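Local coordinates for P450 epoxidase (Sorangium cellulosum, PDB 1Q5D), which is a haem-containing member of the cytochrome P450 family, named as an epoxidase, at residues E72-S77 with V185-R190; T179-G184 with V191-K196. All coordinates share one frame; numbering follows the deposited sequence.

Both contacts involve the loop that joins helix 169-182 to helix 195-218, the F-G loop of the P450 fold, and their centres are 13 Å apart. Along the chain, 72-77 comes first, far from the rest; 179-184, 185-190 and 191-196 then follow without a break, so the segments of the two contacts alternate. Contact 2 ties the end of helix 169-182 to the far end of the loop, and contact 1 sets the middle of that loop against the region before helix 77-82. They touch where V191 CG2 packs on V185 N. A180, L183, G184 and V188 belong to the pocket of EPB, so contact 2 holds part of the pocket wall, while contact 1 lies just behind it.

Contact 1 of 2, residues E72-S77 with V185-R190; sequences EEWESS and VGLVPR
In this P450 fold the F-G loop meets the loop ahead of helix 77-82 where G186 and L187 pack against one edge and one face of the indole of W74. No hydrogen bond joins the two segments; the contact is made by a carbonyl oxygen at the rim of the indole and a methyl group over one face. G186 O lies in the ring plane, 3.1 Å from W74 CZ3 and equally near CH2, so the carbonyl faces the slightly positive C-H edge of the six-membered ring. At the same ring L187 makes a CH-pi contact: its CD2 sits 3.9 Å from the centroid, 27° off the normal, and displaced toward CZ3, which it approaches to 3.5 Å. The opposite face carries S76 CB, brought back over the indole by a type I turn from W74 to S77 that is closed by S77 N to W74 O at 3.2 Å. W74 therefore lies between its own turn and the F-G loop. With CG anti to the backbone N (chi1 -162°) and beside the carbonyl carbon, the indole runs along its own turn at S76 while its six-membered ring reaches the other loop. F308, in strand 304-309, meets the same indole with its plane strongly inclined, and both W74 and L187 also touch Y80 and M325, burying the pair. The side chain of L187 comes within about 4 Å of EPB, and V188, the next residue, touches it, so this loop borders the ligand pocket. The L187 backbone takes part as well, its carbonyl O lying 3.7 Å from W74 CH2.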
loop_
_atom_site.group_PDB
_atom_site.type_symbol
_atom_site.label_atom_id
_atom_site.label_comp_id
_atom_site.label_asym_id
_atom_site.label_seq_id
_atom_site.Cartn_x
_atom_site.Cartn_y
_atom_site.Cartn_z
ATOM N N GLU A 72 18.663 7.265 -4.760
ATOM C CA GLU A 72 19.895 7.900 -5.225
ATOM C C GLU A 72 21.147 7.166 -4.717
ATOM O O GLU A 72 22.262 7.438 -5.166
ATOM C CB GLU A 72 19.912 9.395 -4.858
ATOM C CG GLU A 72 18.818 10.204 -5.562
ATOM C CD GLU A 72 18.871 11.699 -5.277
ATOM O OE1 GLU A 72 19.163 12.090 -4.125
ATOM O OE2 GLU A 72 18.609 12.494 -6.210
ATOM N N GLU A 73 20.954 6.225 -3.798
ATOM C CA GLU A 73 22.040 5.358 -3.344
ATOM C C GLU A 73 22.197 4.142 -4.253
ATOM O O GLU A 73 23.169 3.395 -4.145
ATOM C CB GLU A 73 21.803 4.906 -1.905
ATOM C CG GLU A 73 21.776 6.044 -0.901
ATOM C CD GLU A 73 23.149 6.360 -0.335
ATOM O OE1 GLU A 73 23.215 7.101 0.665
ATOM O OE2 GLU A 73 24.163 5.870 -0.887
ATOM N N TRP A 74 21.239 3.949 -5.150
ATOM C CA TRP A 74 21.268 2.830 -6.092
ATOM C C TRP A 74 22.370 2.971 -7.143
ATOM O O TRP A 74 22.729 4.073 -7.552
ATOM C CB TRP A 74 19.918 2.729 -6.791
ATOM C CG TRP A 74 19.626 1.436 -7.450
ATOM C CD1 TRP A 74 20.176 0.213 -7.172
ATOM C CD2 TRP A 74 18.683 1.222 -8.500
ATOM N NE1 TRP A 74 19.628 -0.747 -7.991
ATOM C CE2 TRP A 74 18.707 -0.152 -8.817
ATOM C CE3 TRP A 74 17.809 2.060 -9.213
ATOM C CZ2 TRP A 74 17.898 -0.706 -9.808
ATOM C CZ3 TRP A 74 17.013 1.507 -10.200
ATOM C CH2 TRP A 74 17.069 0.135 -10.491
ATOM N N GLU A 75 22.890 1.839 -7.586
ATOM C CA GLU A 75 23.890 1.822 -8.637
ATOM C C GLU A 75 23.289 2.260 -9.979
ATOM O O GLU A 75 24.009 2.719 -10.867
ATOM C CB GLU A 75 24.495 0.424 -8.749
ATOM C CG GLU A 75 23.474 -0.698 -8.843
ATOM C CD GLU A 75 24.121 -2.064 -8.948
ATOM O OE1 GLU A 75 23.394 -3.082 -8.886
ATOM O OE2 GLU A 75 25.364 -2.124 -9.091
ATOM N N SER A 76 21.967 2.121 -10.123
ATOM C CA SER A 76 21.283 2.539 -11.351
ATOM C C SER A 76 20.507 3.835 -11.149
ATOM O O SER A 76 19.522 4.097 -11.842
ATOM C CB SER A 76 20.331 1.453 -11.841
ATOM O OG SER A 76 21.038 0.355 -12.379
ATOM N N SER A 77 20.955 4.641 -10.199
ATOM C CA SER A 77 20.299 5.903 -9.902
ATOM C C SER A 77 20.080 6.801 -11.129
ATOM O O SER A 77 18.994 7.350 -11.308
ATOM C CB SER A 77 21.088 6.668 -8.846
ATOM O OG SER A 77 20.578 7.978 -8.738
ATOM N N VAL A 185 9.088 2.458 -12.975
ATOM C CA VAL A 185 9.752 2.426 -14.286
ATOM C C VAL A 185 11.226 2.689 -14.088
ATOM O O VAL A 185 11.624 3.741 -13.577
ATOM C CB VAL A 185 9.168 3.469 -15.282
ATOM C CG1 VAL A 185 9.995 3.503 -16.597
ATOM C CG2 VAL A 185 7.711 3.166 -15.598
ATOM N N GLY A 186 12.039 1.705 -14.454
ATOM C CA GLY A 186 13.472 1.822 -14.298
ATOM C C GLY A 186 13.957 1.324 -12.949
ATOM O O GLY A 186 15.162 1.283 -12.706
ATOM N N LEU A 187 13.022 0.957 -12.072
ATOM C CA LEU A 187 13.355 0.511 -10.720
ATOM C C LEU A 187 13.021 -0.961 -10.573
ATOM O O LEU A 187 13.859 -1.742 -10.154
ATOM C CB LEU A 187 12.581 1.313 -9.667
ATOM C CG LEU A 187 12.920 1.097 -8.180
ATOM C CD1 LEU A 187 12.589 -0.307 -7.734
ATOM C CD2 LEU A 187 14.364 1.411 -7.858
ATOM N N VAL A 188 11.784 -1.326 -10.906
ATOM C CA VAL A 188 11.341 -2.718 -10.851
ATOM C C VAL A 188 11.025 -3.247 -12.259
ATOM O O VAL A 188 10.577 -2.494 -13.122
ATOM C CB VAL A 188 10.124 -2.905 -9.891
ATOM C CG1 VAL A 188 10.459 -2.421 -8.498
ATOM C CG2 VAL A 188 8.904 -2.187 -10.412
ATOM N N PRO A 189 11.272 -4.547 -12.456
ATOM C CA PRO A 189 11.311 -5.245 -13.760
ATOM C C PRO A 189 10.247 -5.079 -14.866
ATOM O O PRO A 189 10.631 -5.029 -16.051
ATOM C CB PRO A 189 11.351 -6.733 -13.345
ATOM C CG PRO A 189 12.002 -6.742 -12.066
ATOM C CD PRO A 189 11.614 -5.461 -11.352
ATOM N N ARG A 190 8.966 -5.065 -14.527
ATOM C CA ARG A 190 7.905 -5.173 -15.536
ATOM C C ARG A 190 6.699 -4.323 -15.147
ATOM O O ARG A 190 5.725 -4.835 -14.597
ATOM C CB ARG A 190 7.429 -6.613 -15.683
ATOM C CG ARG A 190 8.498 -7.638 -16.185
ATOM C CD ARG A 190 7.935 -9.001 -16.520
ATOM N NE ARG A 190 8.974 -10.044 -16.550
ATOM C CZ ARG A 190 8.726 -11.344 -16.685
ATOM N NH1 ARG A 190 7.487 -11.773 -16.848
ATOM N NH2 ARG A 190 9.725 -12.222 -16.678
#

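Contact 2 of 2, residues T179-G184 with V191-K196; sequences TARALG and VDEETK. With EPB (7,11-dihydroxy-8,8,10,12,16-pentamethyl-3-[1-methyl-2-(2-methyl-thiazol-4-yl)vinyl]-4,17-dioxabicyclo[14.1.0]heptadecane-5,9-dione), chain C.
The backbones of R181 and V191 draw together to 6.3 Å between CA atoms, as the chain leaving helix 169-182 loops back ahead of helix 195-218. V191 spreads its two methyls over this bend: CG1 rests 3.5 Å from R181 O, while CG2 packs 3.6 Å from G184 C. Beyond V191, R181 and D192 form a salt bridge. R181 NE donates to D192 OD2 over 2.6 Å in a nearly straight bond (168°), on the syn side of OD2 and tilted a little out of the carboxylate plane, and a weak second bond runs from NH2 to OD1 at 3.3 Å. Guanidinium and carboxylate are nearly coplanar, 25° apart, as suits this two-point grip. An inverse gamma turn bends the main chain at D192; the salt bridge fastens this end of the F-G loop to the C-terminal part of helix 169-182. E193 completes a salt-bridge network differently: its OE1 stands over one face of the guanidinium, off the line of every N-H, and the attraction is long and purely electrostatic. A water bridges R181 and E193, accepting from NH1 and donating to OE1. One residue before R181, A180 O accepts a hydrogen bond from EPB O14, 2.6 Å away.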
loop_
_atom_site.group_PDB
_atom_site.type_symbol
_atom_site.label_atom_id
_atom_site.label_comp_id
_atom_site.label_asym_id
_atom_site.label_seq_id
_atom_site.Cartn_x
_atom_site.Cartn_y
_atom_site.Cartn_z
ATOM N N THR A 179 0.744 6.956 -10.728
ATOM C CA THR A 179 1.975 7.358 -10.068
ATOM C C THR A 179 2.679 6.165 -9.431
ATOM O O THR A 179 3.889 6.015 -9.558
ATOM C CB THR A 179 1.676 8.409 -9.001
ATOM O OG1 THR A 179 1.347 9.654 -9.640
ATOM C CG2 THR A 179 2.920 8.720 -8.206
ATOM N N ALA A 180 1.920 5.326 -8.736
ATOM C CA ALA A 180 2.522 4.173 -8.068
ATOM C C ALA A 180 3.240 3.243 -9.066
ATOM O O ALA A 180 4.369 2.778 -8.794
ATOM C CB ALA A 180 1.485 3.427 -7.242
ATOM N N ARG A 181 2.609 3.002 -10.217
ATOM C CA ARG A 181 3.222 2.226 -11.310
ATOM C C ARG A 181 4.401 2.951 -11.951
ATOM O O ARG A 181 5.439 2.338 -12.236
ATOM C CB ARG A 181 2.200 1.944 -12.414
ATOM C CG ARG A 181 1.181 0.864 -12.105
ATOM C CD ARG A 181 0.132 0.716 -13.201
ATOM N NE ARG A 181 -0.487 -0.600 -13.229
ATOM C CZ ARG A 181 -1.747 -0.826 -12.886
ATOM N NH1 ARG A 181 -2.518 0.178 -12.471
ATOM N NH2 ARG A 181 -2.234 -2.055 -12.938
ATOM N N ALA A 182 4.231 4.247 -12.212
ATOM C CA ALA A 182 5.260 5.024 -12.895
ATOM C C ALA A 182 6.539 5.084 -12.072
ATOM O O ALA A 182 7.646 5.107 -12.618
ATOM C CB ALA A 182 4.764 6.441 -13.202
ATOM N N LEU A 183 6.385 5.144 -10.752
ATOM C CA LEU A 183 7.546 5.175 -9.870
ATOM C C LEU A 183 8.361 3.888 -9.983
ATOM O O LEU A 183 9.509 3.823 -9.533
ATOM C CB LEU A 183 7.110 5.402 -8.411
ATOM C CG LEU A 183 6.742 6.851 -8.071
ATOM C CD1 LEU A 183 6.209 6.947 -6.625
ATOM C CD2 LEU A 183 7.882 7.841 -8.307
ATOM N N GLY A 184 7.771 2.861 -10.576
ATOM C CA GLY A 184 8.487 1.609 -10.767
ATOM C C GLY A 184 9.302 1.518 -12.052
ATOM O O GLY A 184 10.098 0.583 -12.208
ATOM N N VAL A 191 6.777 -3.027 -15.402
ATOM C CA VAL A 191 5.646 -2.146 -15.141
ATOM C C VAL A 191 4.600 -2.417 -16.222
ATOM O O VAL A 191 4.909 -2.356 -17.413
ATOM C CB VAL A 191 6.093 -0.672 -15.147
ATOM C CG1 VAL A 191 4.899 0.267 -15.024
ATOM C CG2 VAL A 191 7.078 -0.423 -14.025
ATOM N N ASP A 192 3.367 -2.704 -15.808
ATOM C CA ASP A 192 2.372 -3.317 -16.701
ATOM C C ASP A 192 1.443 -2.338 -17.440
ATOM O O ASP A 192 0.239 -2.567 -17.507
ATOM C CB ASP A 192 1.537 -4.347 -15.917
ATOM C CG ASP A 192 0.634 -3.701 -14.848
ATOM O OD1 ASP A 192 -0.397 -4.330 -14.491
ATOM O OD2 ASP A 192 0.860 -2.584 -14.311
ATOM N N GLU A 193 1.998 -1.266 -18.001
ATOM C CA GLU A 193 1.192 -0.235 -18.673
ATOM C C GLU A 193 2.008 0.594 -19.669
ATOM O O GLU A 193 3.230 0.709 -19.540
ATOM C CB GLU A 193 0.506 0.701 -17.653
ATOM C CG GLU A 193 -0.613 1.563 -18.245
ATOM C CD GLU A 193 -1.462 2.278 -17.197
ATOM O OE1 GLU A 193 -1.682 1.711 -16.101
ATOM O OE2 GLU A 193 -1.929 3.416 -17.467
ATOM N N GLU A 194 1.317 1.175 -20.650
ATOM C CA GLU A 194 1.912 2.087 -21.626
ATOM C C GLU A 194 2.394 3.368 -20.961
ATOM O O GLU A 194 1.662 3.987 -20.190
ATOM C CB GLU A 194 0.893 2.446 -22.712
ATOM C CG GLU A 194 0.246 1.248 -23.388
ATOM C CD GLU A 194 -0.350 1.598 -24.740
ATOM O OE1 GLU A 194 -0.224 2.776 -25.157
ATOM O OE2 GLU A 194 -0.947 0.695 -25.383
ATOM N N THR A 195 3.627 3.760 -21.273
ATOM C CA THR A 195 4.265 4.917 -20.659
ATOM C C THR A 195 3.470 6.196 -20.869
ATOM O O THR A 195 3.316 6.991 -19.942
ATOM C CB THR A 195 5.697 5.091 -21.214
ATOM O OG1 THR A 195 6.390 3.837 -21.132
ATOM C CG2 THR A 195 6.515 6.012 -20.318
ATOM N N LYS A 196 2.953 6.387 -22.080
ATOM C CA LYS A 196 2.212 7.611 -22.402
ATOM C C LYS A 196 0.979 7.783 -21.514
ATOM O O LYS A 196 0.684 8.881 -21.054
ATOM C CB LYS A 196 1.780 7.626 -23.876
ATOM C CG LYS A 196 2.939 7.737 -24.884
ATOM C CD LYS A 196 3.232 9.172 -25.303
ATOM C CE LYS A 196 4.501 9.244 -26.141
ATOM N NZ LYS A 196 4.221 9.629 -27.561
HETATM O O16 EPB C . 2.524 1.537 -4.714
HETATM C C51 EPB C . 3.091 -1.201 -0.791
HETATM O O41 EPB C . 2.604 1.128 0.455
HETATM C C5 EPB C . 3.340 0.182 -0.310
HETATM C C4 EPB C . 2.803 1.602 -0.883
HETATM C C16 EPB C . 3.681 1.578 -4.513
HETATM O O1 EPB C . 4.311 2.324 -3.528
HETATM C C2 EPB C . 3.544 3.266 -2.573
HETATM C C3 EPB C . 3.701 2.699 -1.107
HETATM C C20 EPB C . 4.303 4.637 -2.791
HETATM C C21 EPB C . 3.994 5.230 -4.157
HETATM C C22 EPB C . 5.112 5.203 -1.849
HETATM C C23 EPB C . 5.930 6.417 -1.846
HETATM N N26 EPB C . 6.543 6.815 -3.022
HETATM C C25 EPB C . 7.278 7.941 -2.835
HETATM C C27 EPB C . 7.990 8.533 -3.988
HETATM C C24 EPB C . 6.221 7.194 -0.790
HETATM S S1 EPB C . 7.250 8.481 -1.253
HETATM C C15 EPB C . 4.661 0.752 -5.385
HETATM C C14 EPB C . 5.983 1.515 -5.847
HETATM O O14 EPB C . 5.483 2.700 -6.443
HETATM C C13 EPB C . 7.027 0.667 -6.765
HETATM C C29 EPB C . 6.309 0.289 -8.107
HETATM C C30 EPB C . 8.200 1.556 -7.171
HETATM C C12 EPB C . 7.494 -0.718 -6.039
HETATM O O12 EPB C . 7.259 -1.847 -6.577
HETATM C C11 EPB C . 8.244 -0.805 -4.653
HETATM C C28 EPB C . 9.446 -1.744 -4.917
HETATM C C10 EPB C . 7.200 -0.929 -3.583
HETATM O O10 EPB C . 6.603 -2.263 -3.616
HETATM C C9 EPB C . 7.904 -0.677 -2.265
HETATM C C91 EPB C . 8.398 0.692 -2.240
HETATM C C8 EPB C . 7.026 -0.675 -1.062
HETATM C C7 EPB C . 5.472 -0.816 -1.332
HETATM C C6 EPB C . 4.956 0.527 -0.586
HETATM O O HOH W 1 -2.046 2.959 -13.557
#